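Local coordinates for protein UDP-N-acetylmuramate--L-alanine ligase (Thermotoga maritima, PDB 1J6U) that joins L-alanine to UDP-N-acetylmuramate at the expense of ATP, a cytoplasmic step in making the peptidoglycan of the bacterial cell wall, at residues 249-252 with 253-256; 276-279 with 280-283; 330-333 with 334-338; 428-431 with 432-435. One frame throughout, in Å; residues are numbered along the deposited sequence.

Contact 1 of 4, residues 249-252 with 253-256; sequences SASR and AEQK
S249 pairs with K256, and two backbone hydrogen bonds hold the pair. K256 N gives to S249 O at 2.7 Å, and S249 N gives to K256 O at 2.8 Å. Both are nearly straight. S249 O is also approached by Q255 CA at 3.2 Å, as a CA-H...O contact beside the stronger bond. The S249 and K256 side chains leave from the same face of the sheet. A250 and Q255 form the next, non-hydrogen-bonded pair on the other face, with their CB atoms 4.1 Å apart. This is the closed end of the antiparallel beta hairpin of strands 243-250 and 255-261. R252 and A253 make the two-residue turn, with backbone angles close to type I. S251 N closes it by a bond to E254 O at 2.8 Å, bent to 138°. S251 OG comes near the same oxygen, but too close for the bond to be trusted. A253 is the second turn residue, and its methyl leads away from the hairpin. The R252 chain is extended, with CG anti to the backbone N (chi1 -177°). This carries the guanidinium well beyond the hairpin, to a salt bridge with E351 and a hydrogen bond with Y325 OH. Q255 is buried behind the turn, its amide bonded to R248, V273 and G275.

Contact 2 of 4, residues 276-279 with 280-283; sequences FHNV and LNAL
V279 O receives L283 N at 2.7 Å, with the donor nearly along the C=O axis. N278 O takes A282 N at 2.8 Å, from a donor tilted well off the carbonyl plane. H277 O takes N281 N at 2.9 Å. The bond from L280 N to F276 O is longer, 3.3 Å, although it lies in the carbonyl plane. F276 O is shared, since V279 N also gives to it. A weak side-chain bond runs along one flank. N281 ND2 gives to N278 OD1 at 3.3 Å, with the two amide planes turned 66° apart. The other end of the N278 amide, ND2, is held by P274 O just before the helix. These bonds form the first turns of helix 276-291 in the middle domain. The N278 and N281 flank faces helix 125-138, where both side chains touch T127. T127 is predicted to bind ATP, so this flank is consistent with a second-shell position at the nucleotide site. The opposite flank is apolar. F276 has CG anti to its backbone N (chi1 -176°), which swings the ring along the helix toward L280. There CE2 of F276 meets CD2 of L280 at 3.6 Å, and the two side chains cross at a slant. CD1 of L280 is a little farther from the same ring carbon. Beyond this pair, L280 and V279 both reach L245 of strand 243-250. V279 and A282 pack on L269 and L271 of strand 264-271.

Contact 3 of 4, residues 330-333 with 334-338; sequences YAHT and PDEIR
E336 OE1 is gripped by two backbone N-H groups of the preceding loop. H332 N gives to it at 2.7 Å in a nearly straight bond, met close to the C-O axis. T333 N gives at 2.9 Å, but from above the carboxylate plane and at 137°. The same oxygen sits 3.1 Å above the plane of the H332 ring, over its centre. The ring and carboxylate planes are 79° apart. A weak bond runs from ND1 of H332 to Y330 O, which lies at the ring edge, in its plane. The E336 chain is extended beyond CG, and CG lies against CB of T333 at 3.2 Å. CB of E336 meets the A331 methyl at 3.6 Å. With an alanine in place of E336, the N-H groups of H332 and T333 would probably lose their shared acceptor, and the loop would be less firmly fixed. T333 O accepts I337 N at 3.0 Å and starts helix 334-347. T333 is the N-cap residue and E336 stands at N3, which gives one half of a capping box. The other half is missing, as the T333 side chain makes no capping bond. The sequence belongs to the Tyr-Ala-His-Thr-Pro segment familiar in Mur ligases, here close to D123 of the predicted ATP site.

Contact 4 of 4, residues 428-431 with 432-435; sequences SVSE and NTVF
T433 and F435 fold back under residues 428-431, at the tight turn that leads into strand 433-438. This strand lies inside the mixed sheet of the C-terminal domain, between strands 324-329 and 352-357. The tight part gathers round T433 OG1. This hydroxyl gives a hydrogen bond to E431 O at 2.9 Å, from well above the carbonyl plane, 55° out of it. S430 OG lies 3.0 Å from T433 OG1 on the incoming arm. The T433 hydroxyl can meet both because it stands anti to its own carbonyl carbon (chi1 -62°). Its CG2 then lies over a face of the F435 ring, 3.6 Å above the plane and toward the rim. A valine in place of T433 would probably leave E431 O and S430 OG without this hydroxyl and free the turn to shift. The F435 ring also makes an edge-to-face contact with F450 of helix 443-457, a helix that V429 touches too. The solvent side is looser. E431 and N432 form the exposed bend, and N432 has a left-handed backbone conformation. N432 OD1 is bonded to N323 ND2, in the hairpin loop before strand 324-329. Back in the packed part, the ring edge of F435 faces the incoming backbone, with CZ 3.7 Å from S428 O and 3.9 Å from S430 N.

How the contacts relate
All four contacts are local and follow one another in series, so none nests or crosses. Contact 1 closes the tip of a hairpin, and contact 2 starts the helix that follows its three-stranded sheet. They touch where Q255 OE1 meets V279 CG2 at 3.1 Å, both within the middle domain. Contact 3 opens a helix after strand 324-329 in the C-terminal domain. Its nearest atoms are about 7 Å from contact 2, across the domain interface. Contact 4 closes the turn into strand 433-438, which lies next to strand 324-329. Contacts 1 and 4 do not touch, but R252 and N432 both reach N323, the former weakly.

Contact 1 of 4, residues 249-252 with 253-256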
ATOM      1  N   SER A 249     -20.624  -6.874 -10.135  1.00 37.06           N
ATOM      2  CA  SER A 249     -21.620  -7.098  -9.127  1.00 41.06           C
ATOM      3  C   SER A 249     -20.865  -7.361  -7.829  1.00 42.83           C
ATOM      4  O   SER A 249     -20.047  -8.304  -7.713  1.00 31.72           O
ATOM      5  CB  SER A 249     -22.487  -8.284  -9.536  1.00 47.56           C
ATOM      6  OG  SER A 249     -23.210  -8.763  -8.424  1.00 84.53           O
ATOM      7  N   ALA A 250     -21.115  -6.487  -6.867  1.00 38.62           N
ATOM      8  CA  ALA A 250     -20.451  -6.582  -5.569  1.00 41.39           C
ATOM      9  C   ALA A 250     -21.390  -7.203  -4.570  1.00 39.37           C
ATOM     10  O   ALA A 250     -22.582  -6.908  -4.547  1.00 45.84           O
ATOM     11  CB  ALA A 250     -20.046  -5.197  -5.085  1.00 39.66           C
ATOM     12  N   SER A 251     -20.882  -8.085  -3.743  1.00 37.84           N
ATOM     13  CA  SER A 251     -21.763  -8.652  -2.745  1.00 40.55           C
ATOM     14  C   SER A 251     -20.976  -8.714  -1.438  1.00 36.47           C
ATOM     15  O   SER A 251     -19.862  -8.214  -1.363  1.00 38.52           O
ATOM     16  CB  SER A 251     -22.260 -10.018  -3.221  1.00 41.33           C
ATOM     17  OG  SER A 251     -21.152 -10.788  -3.616  1.00 60.39           O
ATOM     18  N   ARG A 252     -21.561  -9.299  -0.412  1.00 32.99           N
ATOM     19  CA  ARG A 252     -20.938  -9.368   0.892  1.00 29.86           C
ATOM     20  C   ARG A 252     -19.661 -10.177   0.937  1.00 33.25           C
ATOM     21  O   ARG A 252     -18.667  -9.741   1.525  1.00 37.15           O
ATOM     22  CB  ARG A 252     -21.950  -9.915   1.903  1.00 30.53           C
ATOM     23  CG  ARG A 252     -21.457  -9.977   3.324  1.00 35.16           C
ATOM     24  CD  ARG A 252     -22.439 -10.654   4.290  1.00 46.34           C
ATOM     25  NE  ARG A 252     -22.021 -10.402   5.656  1.00 47.24           N
ATOM     26  CZ  ARG A 252     -22.604  -9.538   6.469  1.00 35.77           C
ATOM     27  NH1 ARG A 252     -23.678  -8.862   6.085  1.00 26.00           N
ATOM     28  NH2 ARG A 252     -22.014  -9.252   7.615  1.00 37.12           N
ATOM     29  N   ALA A 253     -19.669 -11.347   0.317  1.00 36.67           N
ATOM     30  CA  ALA A 253     -18.486 -12.200   0.343  1.00 32.28           C
ATOM     31  C   ALA A 253     -17.522 -12.032  -0.841  1.00 38.41           C
ATOM     32  O   ALA A 253     -16.364 -12.426  -0.760  1.00 37.12           O
ATOM     33  CB  ALA A 253     -18.913 -13.654   0.444  1.00 33.79           C
ATOM     34  N   GLU A 254     -17.973 -11.428  -1.932  1.00 29.66           N
ATOM     35  CA  GLU A 254     -17.088 -11.339  -3.079  1.00 37.25           C
ATOM     36  C   GLU A 254     -17.712 -10.420  -4.044  1.00 34.45           C
ATOM     37  O   GLU A 254     -18.860 -10.004  -3.871  1.00 34.28           O
ATOM     38  CB  GLU A 254     -16.973 -12.696  -3.781  1.00 34.23           C
ATOM     39  CG  GLU A 254     -18.376 -13.326  -4.015  1.00 48.92           C
ATOM     40  CD  GLU A 254     -18.419 -14.441  -5.051  1.00 68.64           C
ATOM     41  OE1 GLU A 254     -17.634 -15.417  -4.961  1.00 81.29           O
ATOM     42  OE2 GLU A 254     -19.265 -14.342  -5.962  1.00 80.60           O
ATOM     43  N   GLN A 255     -16.943 -10.090  -5.073  1.00 30.43           N
ATOM     44  CA  GLN A 255     -17.493  -9.257  -6.114  1.00 38.15           C
ATOM     45  C   GLN A 255     -17.071  -9.959  -7.408  1.00 38.52           C
ATOM     46  O   GLN A 255     -16.003 -10.604  -7.450  1.00 38.17           O
ATOM     47  CB  GLN A 255     -16.967  -7.811  -6.010  1.00 26.46           C
ATOM     48  CG  GLN A 255     -15.488  -7.690  -6.187  1.00 30.58           C
ATOM     49  CD  GLN A 255     -15.047  -6.252  -6.274  1.00 35.15           C
ATOM     50  OE1 GLN A 255     -15.752  -5.397  -6.829  1.00 36.25           O
ATOM     51  NE2 GLN A 255     -13.865  -5.970  -5.738  1.00 28.73           N
ATOM     52  N   LYS A 256     -17.927  -9.861  -8.429  1.00 36.75           N
ATOM     53  CA  LYS A 256     -17.701 -10.488  -9.741  1.00 38.03           C
ATOM     54  C   LYS A 256     -17.664  -9.434 -10.828  1.00 32.85           C
ATOM     55  O   LYS A 256     -18.333  -8.411 -10.733  1.00 36.61           O
ATOM     56  CB  LYS A 256     -18.833 -11.479 -10.076  1.00 38.21           C
ATOM     57  CG  LYS A 256     -18.646 -12.888  -9.511  1.00 59.39           C
ATOM     58  CD  LYS A 256     -19.914 -13.749  -9.697  1.00 70.08           C
ATOM     59  CE  LYS A 256     -19.756 -15.165  -9.111  1.00 82.12           C
ATOM     60  NZ  LYS A 256     -21.057 -15.941  -8.966  1.00 85.26           N
TER

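Contact 2 of 4, residues 276-279 with 280-283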
ATOM      1  N   PHE A 276     -14.557  -1.379  -6.034  1.00 34.95           N
ATOM      2  CA  PHE A 276     -14.462  -1.201  -7.458  1.00 41.67           C
ATOM      3  C   PHE A 276     -12.994  -1.077  -7.888  1.00 42.17           C
ATOM      4  O   PHE A 276     -12.544  -1.704  -8.850  1.00 43.41           O
ATOM      5  CB  PHE A 276     -15.188   0.069  -7.851  1.00 39.13           C
ATOM      6  CG  PHE A 276     -15.217   0.288  -9.305  1.00 53.39           C
ATOM      7  CD1 PHE A 276     -16.071  -0.463 -10.108  1.00 54.34           C
ATOM      8  CD2 PHE A 276     -14.342   1.194  -9.898  1.00 51.28           C
ATOM      9  CE1 PHE A 276     -16.052  -0.320 -11.481  1.00 53.82           C
ATOM     10  CE2 PHE A 276     -14.315   1.342 -11.278  1.00 36.21           C
ATOM     11  CZ  PHE A 276     -15.171   0.584 -12.069  1.00 54.83           C
ATOM     12  N   HIS A 277     -12.237  -0.276  -7.159  1.00 38.25           N
ATOM     13  CA  HIS A 277     -10.851  -0.087  -7.519  1.00 36.82           C
ATOM     14  C   HIS A 277     -10.029  -1.349  -7.472  1.00 34.40           C
ATOM     15  O   HIS A 277      -9.053  -1.490  -8.214  1.00 34.81           O
ATOM     16  CB  HIS A 277     -10.232   1.058  -6.699  1.00 37.19           C
ATOM     17  CG  HIS A 277     -10.840   2.396  -7.024  1.00 53.78           C
ATOM     18  ND1 HIS A 277     -10.207   3.591  -6.775  1.00 56.36           N
ATOM     19  CD2 HIS A 277     -12.012   2.715  -7.630  1.00 65.72           C
ATOM     20  CE1 HIS A 277     -10.956   4.587  -7.221  1.00 63.67           C
ATOM     21  NE2 HIS A 277     -12.057   4.082  -7.745  1.00 61.61           N
ATOM     22  N   ASN A 278     -10.413  -2.296  -6.634  1.00 30.46           N
ATOM     23  CA  ASN A 278      -9.664  -3.530  -6.635  1.00 32.97           C
ATOM     24  C   ASN A 278      -9.920  -4.314  -7.944  1.00 31.10           C
ATOM     25  O   ASN A 278      -9.083  -5.123  -8.358  1.00 31.79           O
ATOM     26  CB  ASN A 278     -10.020  -4.377  -5.419  1.00 26.89           C
ATOM     27  CG  ASN A 278      -9.179  -4.027  -4.222  1.00 37.82           C
ATOM     28  OD1 ASN A 278      -8.003  -3.706  -4.342  1.00 34.70           O
ATOM     29  ND2 ASN A 278      -9.777  -4.101  -3.052  1.00 23.43           N
ATOM     30  N   VAL A 279     -11.076  -4.084  -8.572  1.00 27.27           N
ATOM     31  CA  VAL A 279     -11.385  -4.734  -9.833  1.00 31.44           C
ATOM     32  C   VAL A 279     -10.419  -4.151 -10.867  1.00 32.95           C
ATOM     33  O   VAL A 279      -9.818  -4.876 -11.629  1.00 38.73           O
ATOM     34  CB  VAL A 279     -12.829  -4.468 -10.251  1.00 35.62           C
ATOM     35  CG1 VAL A 279     -13.055  -5.011 -11.633  1.00 38.74           C
ATOM     36  CG2 VAL A 279     -13.784  -5.176  -9.277  1.00 34.05           C
ATOM     37  N   LEU A 280     -10.259  -2.833 -10.870  1.00 29.03           N
ATOM     38  CA  LEU A 280      -9.329  -2.192 -11.776  1.00 30.62           C
ATOM     39  C   LEU A 280      -7.907  -2.701 -11.541  1.00 32.02           C
ATOM     40  O   LEU A 280      -7.181  -2.947 -12.484  1.00 40.34           O
ATOM     41  CB  LEU A 280      -9.416  -0.668 -11.625  1.00 31.69           C
ATOM     42  CG  LEU A 280     -10.238   0.083 -12.687  1.00 43.44           C
ATOM     43  CD1 LEU A 280     -11.344  -0.767 -13.269  1.00 45.74           C
ATOM     44  CD2 LEU A 280     -10.807   1.321 -12.058  1.00 38.07           C
ATOM     45  N   ASN A 281      -7.522  -2.889 -10.288  1.00 33.11           N
ATOM     46  CA  ASN A 281      -6.197  -3.398  -9.972  1.00 34.24           C
ATOM     47  C   ASN A 281      -6.061  -4.844 -10.469  1.00 34.82           C
ATOM     48  O   ASN A 281      -4.989  -5.262 -10.880  1.00 29.48           O
ATOM     49  CB  ASN A 281      -5.924  -3.395  -8.437  1.00 28.47           C
ATOM     50  CG  ASN A 281      -5.916  -1.995  -7.824  1.00 40.25           C
ATOM     51  OD1 ASN A 281      -5.583  -0.996  -8.480  1.00 40.15           O
ATOM     52  ND2 ASN A 281      -6.264  -1.925  -6.543  1.00 34.16           N
ATOM     53  N   ALA A 282      -7.123  -5.624 -10.324  1.00 28.25           N
ATOM     54  CA  ALA A 282      -7.106  -6.998 -10.773  1.00 31.43           C
ATOM     55  C   ALA A 282      -7.061  -6.997 -12.329  1.00 36.23           C
ATOM     56  O   ALA A 282      -6.331  -7.794 -12.909  1.00 28.40           O
ATOM     57  CB  ALA A 282      -8.319  -7.703 -10.280  1.00 27.38           C
ATOM     58  N   LEU A 283      -7.828  -6.104 -12.968  1.00 27.15           N
ATOM     59  CA  LEU A 283      -7.839  -5.948 -14.413  1.00 33.72           C
ATOM     60  C   LEU A 283      -6.391  -5.696 -14.898  1.00 46.15           C
ATOM     61  O   LEU A 283      -5.925  -6.352 -15.824  1.00 40.55           O
ATOM     62  CB  LEU A 283      -8.690  -4.750 -14.828  1.00 34.05           C
ATOM     63  CG  LEU A 283      -9.954  -4.954 -15.684  1.00 45.84           C
ATOM     64  CD1 LEU A 283     -10.076  -3.807 -16.656  1.00 41.34           C
ATOM     65  CD2 LEU A 283      -9.909  -6.256 -16.457  1.00 39.87           C
TER

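Contact 3 of 4, residues 330-333 with 334-338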
ATOM      1  N   TYR A 330      -6.323   2.834   5.175  1.00 41.57           N
ATOM      2  CA  TYR A 330      -5.368   3.921   5.025  1.00 43.48           C
ATOM      3  C   TYR A 330      -5.947   5.221   4.534  1.00 38.66           C
ATOM      4  O   TYR A 330      -5.281   6.229   4.593  1.00 42.02           O
ATOM      5  CB  TYR A 330      -4.318   3.504   3.998  1.00 56.05           C
ATOM      6  CG  TYR A 330      -2.915   3.635   4.443  1.00 75.10           C
ATOM      7  CD1 TYR A 330      -2.572   3.419   5.779  1.00 85.11           C
ATOM      8  CD2 TYR A 330      -1.894   3.876   3.524  1.00 86.36           C
ATOM      9  CE1 TYR A 330      -1.239   3.427   6.199  1.00 93.67           C
ATOM     10  CE2 TYR A 330      -0.542   3.884   3.936  1.00 99.62           C
ATOM     11  CZ  TYR A 330      -0.230   3.653   5.280  1.00 97.75           C
ATOM     12  OH  TYR A 330       1.078   3.607   5.713  1.00104.61           O
ATOM     13  N   ALA A 331      -7.169   5.219   4.025  1.00 35.76           N
ATOM     14  CA  ALA A 331      -7.707   6.452   3.459  1.00 35.31           C
ATOM     15  C   ALA A 331      -7.427   7.729   4.260  1.00 47.14           C
ATOM     16  O   ALA A 331      -7.561   7.744   5.490  1.00 52.57           O
ATOM     17  CB  ALA A 331      -9.211   6.303   3.222  1.00 39.13           C
ATOM     18  N   HIS A 332      -7.052   8.799   3.553  1.00 48.51           N
ATOM     19  CA  HIS A 332      -6.767  10.087   4.182  1.00 48.34           C
ATOM     20  C   HIS A 332      -7.269  11.238   3.345  1.00 42.09           C
ATOM     21  O   HIS A 332      -7.291  12.378   3.756  1.00 59.01           O
ATOM     22  CB  HIS A 332      -5.280  10.251   4.419  1.00 42.26           C
ATOM     23  CG  HIS A 332      -4.459  10.099   3.192  1.00 62.10           C
ATOM     24  ND1 HIS A 332      -3.961   8.879   2.780  1.00 65.28           N
ATOM     25  CD2 HIS A 332      -4.078  11.006   2.261  1.00 60.34           C
ATOM     26  CE1 HIS A 332      -3.308   9.044   1.644  1.00 75.23           C
ATOM     27  NE2 HIS A 332      -3.364  10.323   1.307  1.00 71.23           N
ATOM     28  N   THR A 333      -7.732  10.900   2.174  1.00 43.87           N
ATOM     29  CA  THR A 333      -8.237  11.851   1.215  1.00 45.59           C
ATOM     30  C   THR A 333      -9.741  11.795   1.147  1.00 42.48           C
ATOM     31  O   THR A 333     -10.338  10.763   1.372  1.00 50.10           O
ATOM     32  CB  THR A 333      -7.652  11.483  -0.158  1.00 50.52           C
ATOM     33  OG1 THR A 333      -6.345  12.041  -0.253  1.00 50.98           O
ATOM     34  CG2 THR A 333      -8.522  11.918  -1.278  1.00 36.93           C
ATOM     35  N   PRO A 334     -10.378  12.905   0.809  1.00 42.73           N
ATOM     36  CA  PRO A 334     -11.834  12.870   0.733  1.00 49.11           C
ATOM     37  C   PRO A 334     -12.333  11.820  -0.250  1.00 55.07           C
ATOM     38  O   PRO A 334     -13.333  11.141   0.014  1.00 58.97           O
ATOM     39  CB  PRO A 334     -12.190  14.295   0.296  1.00 38.35           C
ATOM     40  CG  PRO A 334     -11.228  15.067   1.058  1.00 47.37           C
ATOM     41  CD  PRO A 334      -9.902  14.288   0.840  1.00 42.48           C
ATOM     42  N   ASP A 335     -11.637  11.676  -1.375  1.00 53.19           N
ATOM     43  CA  ASP A 335     -12.076  10.714  -2.373  1.00 45.64           C
ATOM     44  C   ASP A 335     -11.842   9.297  -1.917  1.00 42.07           C
ATOM     45  O   ASP A 335     -12.675   8.421  -2.149  1.00 34.33           O
ATOM     46  CB  ASP A 335     -11.385  10.960  -3.713  1.00 51.73           C
ATOM     47  CG  ASP A 335     -11.976  12.140  -4.462  1.00 56.69           C
ATOM     48  OD1 ASP A 335     -13.217  12.327  -4.409  1.00 70.35           O
ATOM     49  OD2 ASP A 335     -11.207  12.876  -5.115  1.00 76.32           O
ATOM     50  N   GLU A 336     -10.718   9.072  -1.253  1.00 39.10           N
ATOM     51  CA  GLU A 336     -10.431   7.740  -0.778  1.00 47.10           C
ATOM     52  C   GLU A 336     -11.523   7.364   0.249  1.00 49.46           C
ATOM     53  O   GLU A 336     -11.928   6.210   0.331  1.00 48.94           O
ATOM     54  CB  GLU A 336      -9.041   7.684  -0.141  1.00 43.84           C
ATOM     55  CG  GLU A 336      -7.964   8.417  -0.916  1.00 54.87           C
ATOM     56  CD  GLU A 336      -6.578   8.312  -0.259  1.00 62.44           C
ATOM     57  OE1 GLU A 336      -6.466   8.572   0.958  1.00 64.19           O
ATOM     58  OE2 GLU A 336      -5.591   7.979  -0.955  1.00 72.83           O
ATOM     59  N   ILE A 337     -12.024   8.349   0.994  1.00 46.23           N
ATOM     60  CA  ILE A 337     -13.047   8.093   1.992  1.00 40.93           C
ATOM     61  C   ILE A 337     -14.386   7.868   1.334  1.00 44.97           C
ATOM     62  O   ILE A 337     -15.139   6.965   1.744  1.00 42.14           O
ATOM     63  CB  ILE A 337     -13.116   9.247   3.029  1.00 46.39           C
ATOM     64  CG1 ILE A 337     -11.886   9.161   3.935  1.00 34.25           C
ATOM     65  CG2 ILE A 337     -14.395   9.166   3.872  1.00 29.72           C
ATOM     66  CD1 ILE A 337     -11.763  10.302   4.838  1.00 51.96           C
ATOM     67  N   ARG A 338     -14.695   8.664   0.313  1.00 37.29           N
ATOM     68  CA  ARG A 338     -15.959   8.457  -0.406  1.00 47.42           C
ATOM     69  C   ARG A 338     -15.967   7.019  -0.990  1.00 52.39           C
ATOM     70  O   ARG A 338     -16.996   6.327  -0.958  1.00 52.08           O
ATOM     71  CB  ARG A 338     -16.128   9.486  -1.537  1.00 45.50           C
ATOM     72  CG  ARG A 338     -17.506   9.461  -2.233  1.00 42.00           C
TER

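Contact 4 of 4, residues 428-431 with 432-435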
ATOM      1  N   SER A 428     -19.197   3.021  21.328  1.00 35.72           N
ATOM      2  CA  SER A 428     -20.274   2.186  21.836  1.00 42.23           C
ATOM      3  C   SER A 428     -20.275   0.909  20.986  1.00 50.56           C
ATOM      4  O   SER A 428     -20.513   0.973  19.781  1.00 55.71           O
ATOM      5  CB  SER A 428     -21.596   2.913  21.644  1.00 36.28           C
ATOM      6  OG  SER A 428     -22.681   2.132  22.092  1.00 53.65           O
ATOM      7  N   VAL A 429     -19.991  -0.242  21.583  1.00 45.00           N
ATOM      8  CA  VAL A 429     -20.007  -1.463  20.804  1.00 37.58           C
ATOM      9  C   VAL A 429     -21.415  -1.972  20.600  1.00 37.71           C
ATOM     10  O   VAL A 429     -22.051  -2.406  21.521  1.00 47.49           O
ATOM     11  CB  VAL A 429     -19.209  -2.557  21.450  1.00 35.34           C
ATOM     12  CG1 VAL A 429     -19.325  -3.834  20.618  1.00 43.48           C
ATOM     13  CG2 VAL A 429     -17.759  -2.143  21.533  1.00 44.78           C
ATOM     14  N   SER A 430     -21.900  -1.923  19.372  1.00 47.09           N
ATOM     15  CA  SER A 430     -23.232  -2.419  19.060  1.00 48.19           C
ATOM     16  C   SER A 430     -23.182  -3.561  18.020  1.00 46.39           C
ATOM     17  O   SER A 430     -22.270  -3.617  17.202  1.00 52.11           O
ATOM     18  CB  SER A 430     -24.077  -1.271  18.521  1.00 46.37           C
ATOM     19  OG  SER A 430     -23.342  -0.545  17.548  1.00 56.43           O
ATOM     20  N   GLU A 431     -24.154  -4.466  18.069  1.00 34.93           N
ATOM     21  CA  GLU A 431     -24.264  -5.571  17.117  1.00 33.34           C
ATOM     22  C   GLU A 431     -24.504  -5.002  15.734  1.00 33.99           C
ATOM     23  O   GLU A 431     -24.934  -3.849  15.594  1.00 26.71           O
ATOM     24  CB  GLU A 431     -25.511  -6.383  17.340  1.00 29.74           C
ATOM     25  CG  GLU A 431     -25.716  -6.994  18.637  1.00 50.84           C
ATOM     26  CD  GLU A 431     -27.043  -7.750  18.642  1.00 67.13           C
ATOM     27  OE1 GLU A 431     -28.103  -7.181  18.174  1.00 48.69           O
ATOM     28  OE2 GLU A 431     -26.991  -8.918  19.110  1.00 69.69           O
ATOM     29  N   ASN A 432     -24.309  -5.858  14.730  1.00 34.89           N
ATOM     30  CA  ASN A 432     -24.538  -5.507  13.325  1.00 35.05           C
ATOM     31  C   ASN A 432     -23.912  -4.199  12.976  1.00 32.07           C
ATOM     32  O   ASN A 432     -24.559  -3.322  12.391  1.00 24.04           O
ATOM     33  CB  ASN A 432     -26.032  -5.437  13.049  1.00 22.38           C
ATOM     34  CG  ASN A 432     -26.709  -6.730  13.393  1.00 30.58           C
ATOM     35  OD1 ASN A 432     -26.156  -7.806  13.143  1.00 35.34           O
ATOM     36  ND2 ASN A 432     -27.891  -6.649  13.986  1.00 24.68           N
ATOM     37  N   THR A 433     -22.641  -4.070  13.328  1.00 23.21           N
ATOM     38  CA  THR A 433     -21.965  -2.825  13.085  1.00 32.78           C
ATOM     39  C   THR A 433     -20.576  -3.055  12.607  1.00 28.38           C
ATOM     40  O   THR A 433     -19.877  -3.989  13.035  1.00 32.99           O
ATOM     41  CB  THR A 433     -21.904  -1.948  14.377  1.00 39.87           C
ATOM     42  OG1 THR A 433     -23.232  -1.624  14.785  1.00 34.76           O
ATOM     43  CG2 THR A 433     -21.173  -0.646  14.115  1.00 30.42           C
ATOM     44  N   VAL A 434     -20.193  -2.195  11.681  1.00 30.32           N
ATOM     45  CA  VAL A 434     -18.873  -2.250  11.130  1.00 29.52           C
ATOM     46  C   VAL A 434     -18.165  -1.013  11.609  1.00 29.89           C
ATOM     47  O   VAL A 434     -18.624   0.101  11.367  1.00 32.45           O
ATOM     48  CB  VAL A 434     -18.896  -2.215   9.600  1.00 39.97           C
ATOM     49  CG1 VAL A 434     -17.461  -1.948   9.082  1.00 32.54           C
ATOM     50  CG2 VAL A 434     -19.462  -3.550   9.057  1.00 38.54           C
ATOM     51  N   PHE A 435     -17.052  -1.210  12.297  1.00 23.59           N
ATOM     52  CA  PHE A 435     -16.273  -0.075  12.757  1.00 31.75           C
ATOM     53  C   PHE A 435     -15.070   0.050  11.830  1.00 30.67           C
ATOM     54  O   PHE A 435     -14.184  -0.824  11.786  1.00 27.51           O
ATOM     55  CB  PHE A 435     -15.791  -0.281  14.197  1.00 23.37           C
ATOM     56  CG  PHE A 435     -16.888  -0.464  15.156  1.00 34.38           C
ATOM     57  CD1 PHE A 435     -17.320  -1.729  15.481  1.00 27.40           C
ATOM     58  CD2 PHE A 435     -17.519   0.635  15.724  1.00 26.95           C
ATOM     59  CE1 PHE A 435     -18.387  -1.914  16.380  1.00 41.92           C
ATOM     60  CE2 PHE A 435     -18.575   0.465  16.608  1.00 31.47           C
ATOM     61  CZ  PHE A 435     -19.014  -0.816  16.940  1.00 32.46           C
TER